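Local coordinates for DNA protection during starvation protein (Agrobacterium tumefaciens, PDB 1O9R) that oxidises and stores iron inside a hollow shell of twelve subunits, curbing hydroxyl-radical production and so protecting DNA without binding it, at residues Ile21-Ala33 with Thr79-Leu93. Sequence-based numbering, arbitrary orientation.
Sequences ILNESLASVIDLA and TALGSLQAVSSTTKL
Val-87 spreads its two methyls over helix 21-33. Its chi1 of 179° sends CG1 to within 3.4 Å of Ala-27 O and leaves CG2 for Ile-30, whose CG2 it meets at 3.8 Å. The small Ala-27 lets the short helix 84-90 come this close, its CB lying 3.5 Å from Thr-90 CB; the two axes pass 8.5 Å apart at a crossing angle of -100°. Gly-82, without a side chain, leaves room for Ile-30 CD1.

Polar side chains fasten the flanking loops. The amide of Asn-23 grips the backbone twice, ND2 giving a nearly straight bond to Thr-79 O (2.9 Å) and OD1 accepting from Leu-81 N, which sits above the carbonyl plane. Beyond the short helix, Ser-28 OG accepts from the backbone Lys-92 N at 3.0 Å and donates to a water. Thr-91 OG1 donates to the anti lone pair of Asp-31 OD2, 2.6 Å away; that hydroxyl also accepts from Leu-93 N, closing an ST turn.

The short helix in the connection between helices 48-75 and 103-130, a hallmark of the Dps family, lies across helix 12-42 of the ferritin-like four-helix bundle, at the interface with a neighbouring subunit, whose Leu-34 packs on Ile-30.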
# COMPACT_ATOMS: atom_id res chain seq x y z
N ILE A 21 -17.55 -3.78 -35.87
CA ILE A 21 -18.33 -3.76 -34.62
C ILE A 21 -17.54 -3.00 -33.53
O ILE A 21 -18.16 -2.21 -32.80
CB ILE A 21 -18.62 -5.20 -34.18
CG1 ILE A 21 -19.53 -5.92 -35.21
CG2 ILE A 21 -19.30 -5.24 -32.82
CD1 ILE A 21 -19.51 -7.43 -34.92
N LEU A 22 -16.28 -3.29 -33.38
CA LEU A 22 -15.45 -2.64 -32.33
C LEU A 22 -15.34 -1.15 -32.62
O LEU A 22 -15.57 -0.40 -31.67
CB LEU A 22 -14.06 -3.27 -32.40
CG LEU A 22 -13.95 -4.71 -31.86
CD1 LEU A 22 -12.71 -5.42 -32.38
CD2 LEU A 22 -13.92 -4.64 -30.32
N ASN A 23 -14.99 -0.72 -33.85
CA ASN A 23 -14.84 0.74 -34.02
C ASN A 23 -16.18 1.42 -33.86
O ASN A 23 -16.19 2.59 -33.42
CB ASN A 23 -14.22 1.02 -35.40
CG ASN A 23 -12.71 1.12 -35.34
OD1 ASN A 23 -12.14 1.54 -34.31
ND2 ASN A 23 -11.98 0.77 -36.39
N GLU A 24 -17.28 0.78 -34.30
CA GLU A 24 -18.56 1.46 -34.07
C GLU A 24 -18.86 1.66 -32.61
O GLU A 24 -19.23 2.74 -32.10
CB GLU A 24 -19.63 0.57 -34.75
CG GLU A 24 -21.03 1.18 -34.52
CD GLU A 24 -22.10 0.19 -34.99
OE1 GLU A 24 -22.30 -0.86 -34.39
OE2 GLU A 24 -22.69 0.58 -36.01
N SER A 25 -18.65 0.59 -31.81
CA SER A 25 -18.84 0.69 -30.36
C SER A 25 -17.87 1.68 -29.73
O SER A 25 -18.30 2.41 -28.82
CB SER A 25 -18.58 -0.68 -29.72
OG SER A 25 -19.61 -1.60 -30.09
N LEU A 26 -16.62 1.72 -30.18
CA LEU A 26 -15.65 2.63 -29.57
C LEU A 26 -16.12 4.06 -29.64
O LEU A 26 -15.96 4.82 -28.70
CB LEU A 26 -14.32 2.45 -30.32
CG LEU A 26 -13.16 3.37 -29.87
CD1 LEU A 26 -12.84 3.07 -28.40
CD2 LEU A 26 -11.94 3.15 -30.76
N ALA A 27 -16.71 4.44 -30.78
CA ALA A 27 -17.11 5.87 -30.94
C ALA A 27 -18.21 6.23 -29.93
O ALA A 27 -18.16 7.33 -29.34
CB ALA A 27 -17.66 6.10 -32.37
N SER A 28 -19.20 5.37 -29.74
CA SER A 28 -20.25 5.70 -28.75
C SER A 28 -19.76 5.61 -27.33
O SER A 28 -20.28 6.32 -26.46
CB SER A 28 -21.47 4.80 -28.97
OG SER A 28 -22.16 5.20 -30.17
N VAL A 29 -18.79 4.73 -27.04
CA VAL A 29 -18.24 4.63 -25.66
C VAL A 29 -17.40 5.87 -25.39
O VAL A 29 -17.51 6.44 -24.28
CB VAL A 29 -17.34 3.37 -25.59
CG1 VAL A 29 -16.46 3.39 -24.32
CG2 VAL A 29 -18.19 2.08 -25.61
N ILE A 30 -16.60 6.36 -26.34
CA ILE A 30 -15.88 7.61 -26.10
C ILE A 30 -16.85 8.77 -25.89
O ILE A 30 -16.68 9.63 -25.00
CB ILE A 30 -14.91 7.93 -27.23
CG1 ILE A 30 -13.78 6.87 -27.28
CG2 ILE A 30 -14.30 9.33 -27.14
CD1 ILE A 30 -12.92 6.86 -28.55
N ASP A 31 -17.89 8.88 -26.76
CA ASP A 31 -18.87 9.98 -26.56
C ASP A 31 -19.48 9.86 -25.18
O ASP A 31 -19.61 10.86 -24.46
CB ASP A 31 -19.88 9.85 -27.73
CG ASP A 31 -20.92 10.94 -27.75
OD1 ASP A 31 -21.01 11.82 -26.88
OD2 ASP A 31 -21.73 10.99 -28.70
N LEU A 32 -19.87 8.63 -24.76
CA LEU A 32 -20.45 8.49 -23.43
C LEU A 32 -19.47 8.90 -22.33
O LEU A 32 -19.92 9.45 -21.33
CB LEU A 32 -20.92 7.02 -23.23
CG LEU A 32 -21.86 6.84 -22.02
CD1 LEU A 32 -23.19 7.54 -22.36
CD2 LEU A 32 -22.13 5.37 -21.79
N ALA A 33 -18.17 8.63 -22.55
CA ALA A 33 -17.19 9.07 -21.53
C ALA A 33 -17.21 10.59 -21.46
O ALA A 33 -17.14 11.15 -20.34
CB ALA A 33 -15.81 8.56 -21.93
N THR A 79 -7.21 -0.52 -37.71
CA THR A 79 -6.85 0.81 -37.20
C THR A 79 -7.93 1.25 -36.23
O THR A 79 -9.12 1.35 -36.56
CB THR A 79 -6.77 1.80 -38.37
OG1 THR A 79 -5.76 1.33 -39.28
CG2 THR A 79 -6.38 3.19 -37.85
N ALA A 80 -7.56 1.54 -34.94
CA ALA A 80 -8.55 2.02 -33.99
C ALA A 80 -8.89 3.50 -34.34
O ALA A 80 -7.95 4.23 -34.60
CB ALA A 80 -8.00 1.92 -32.57
N LEU A 81 -10.17 3.74 -34.35
CA LEU A 81 -10.67 5.08 -34.72
C LEU A 81 -11.40 5.76 -33.58
O LEU A 81 -12.57 5.60 -33.27
CB LEU A 81 -11.61 4.94 -35.95
CG LEU A 81 -10.89 4.42 -37.21
CD1 LEU A 81 -11.89 4.06 -38.31
CD2 LEU A 81 -9.87 5.45 -37.69
N GLY A 82 -10.58 6.56 -32.85
CA GLY A 82 -11.08 7.23 -31.65
C GLY A 82 -10.76 8.71 -31.60
O GLY A 82 -10.90 9.35 -30.54
N SER A 83 -10.38 9.34 -32.71
CA SER A 83 -10.13 10.76 -32.73
C SER A 83 -11.48 11.51 -32.66
O SER A 83 -12.55 10.95 -32.88
CB SER A 83 -9.43 11.14 -34.04
OG SER A 83 -10.35 10.95 -35.12
N LEU A 84 -11.37 12.81 -32.35
CA LEU A 84 -12.58 13.65 -32.29
C LEU A 84 -13.43 13.54 -33.57
O LEU A 84 -14.63 13.37 -33.43
CB LEU A 84 -12.09 15.09 -32.15
CG LEU A 84 -13.18 16.18 -32.16
CD1 LEU A 84 -14.07 16.02 -30.93
CD2 LEU A 84 -12.45 17.53 -32.19
N GLN A 85 -12.75 13.53 -34.70
CA GLN A 85 -13.55 13.44 -35.95
C GLN A 85 -14.16 12.06 -36.15
O GLN A 85 -15.30 11.99 -36.69
CB GLN A 85 -12.61 13.80 -37.12
CG GLN A 85 -12.35 15.31 -37.03
CD GLN A 85 -11.24 15.73 -36.05
OE1 GLN A 85 -11.17 16.93 -35.72
NE2 GLN A 85 -10.37 14.81 -35.69
N ALA A 86 -13.46 10.99 -35.79
CA ALA A 86 -14.10 9.66 -35.96
C ALA A 86 -15.28 9.51 -35.05
O ALA A 86 -16.31 8.90 -35.33
CB ALA A 86 -13.04 8.59 -35.66
N VAL A 87 -15.16 9.97 -33.77
CA VAL A 87 -16.21 9.91 -32.81
C VAL A 87 -17.43 10.74 -33.30
O VAL A 87 -18.55 10.24 -33.30
CB VAL A 87 -15.75 10.39 -31.41
CG1 VAL A 87 -16.91 10.33 -30.44
CG2 VAL A 87 -14.62 9.45 -30.96
N SER A 88 -17.16 11.97 -33.81
CA SER A 88 -18.28 12.77 -34.31
C SER A 88 -18.97 12.05 -35.48
O SER A 88 -20.22 12.18 -35.50
CB SER A 88 -17.66 14.07 -34.82
OG SER A 88 -17.25 14.92 -33.74
N SER A 89 -18.25 11.45 -36.39
CA SER A 89 -18.93 10.82 -37.56
C SER A 89 -19.59 9.52 -37.20
O SER A 89 -20.45 9.04 -37.97
CB SER A 89 -17.94 10.70 -38.71
OG SER A 89 -16.97 9.70 -38.41
N THR A 90 -19.25 8.85 -36.09
CA THR A 90 -19.68 7.48 -35.83
C THR A 90 -20.53 7.24 -34.63
O THR A 90 -21.25 6.24 -34.56
CB THR A 90 -18.38 6.64 -35.78
OG1 THR A 90 -17.59 6.87 -36.98
CG2 THR A 90 -18.67 5.13 -35.70
N THR A 91 -20.53 8.21 -33.71
CA THR A 91 -21.36 8.05 -32.51
C THR A 91 -22.84 7.88 -32.82
O THR A 91 -23.30 8.48 -33.79
CB THR A 91 -21.15 9.21 -31.50
OG1 THR A 91 -21.95 8.95 -30.36
CG2 THR A 91 -21.57 10.56 -32.14
N LYS A 92 -23.53 7.10 -32.00
CA LYS A 92 -24.99 6.94 -32.13
C LYS A 92 -25.72 7.78 -31.10
O LYS A 92 -26.98 7.76 -31.09
CB LYS A 92 -25.43 5.48 -31.97
CG LYS A 92 -24.91 4.57 -33.08
CD LYS A 92 -24.83 5.15 -34.44
CE LYS A 92 -26.00 5.67 -35.21
NZ LYS A 92 -25.63 6.09 -36.60
N LEU A 93 -25.00 8.56 -30.27
CA LEU A 93 -25.67 9.32 -29.24
C LEU A 93 -26.07 10.71 -29.70
O LEU A 93 -25.33 11.34 -30.43
CB LEU A 93 -24.74 9.48 -28.01
CG LEU A 93 -24.19 8.13 -27.53
CD1 LEU A 93 -23.41 8.46 -26.26
CD2 LEU A 93 -25.31 7.13 -27.22
O HOH W 1 -14.90 4.82 -34.47
O HOH W 2 -21.31 4.26 -32.56
O HOH W 3 -23.35 13.09 -29.30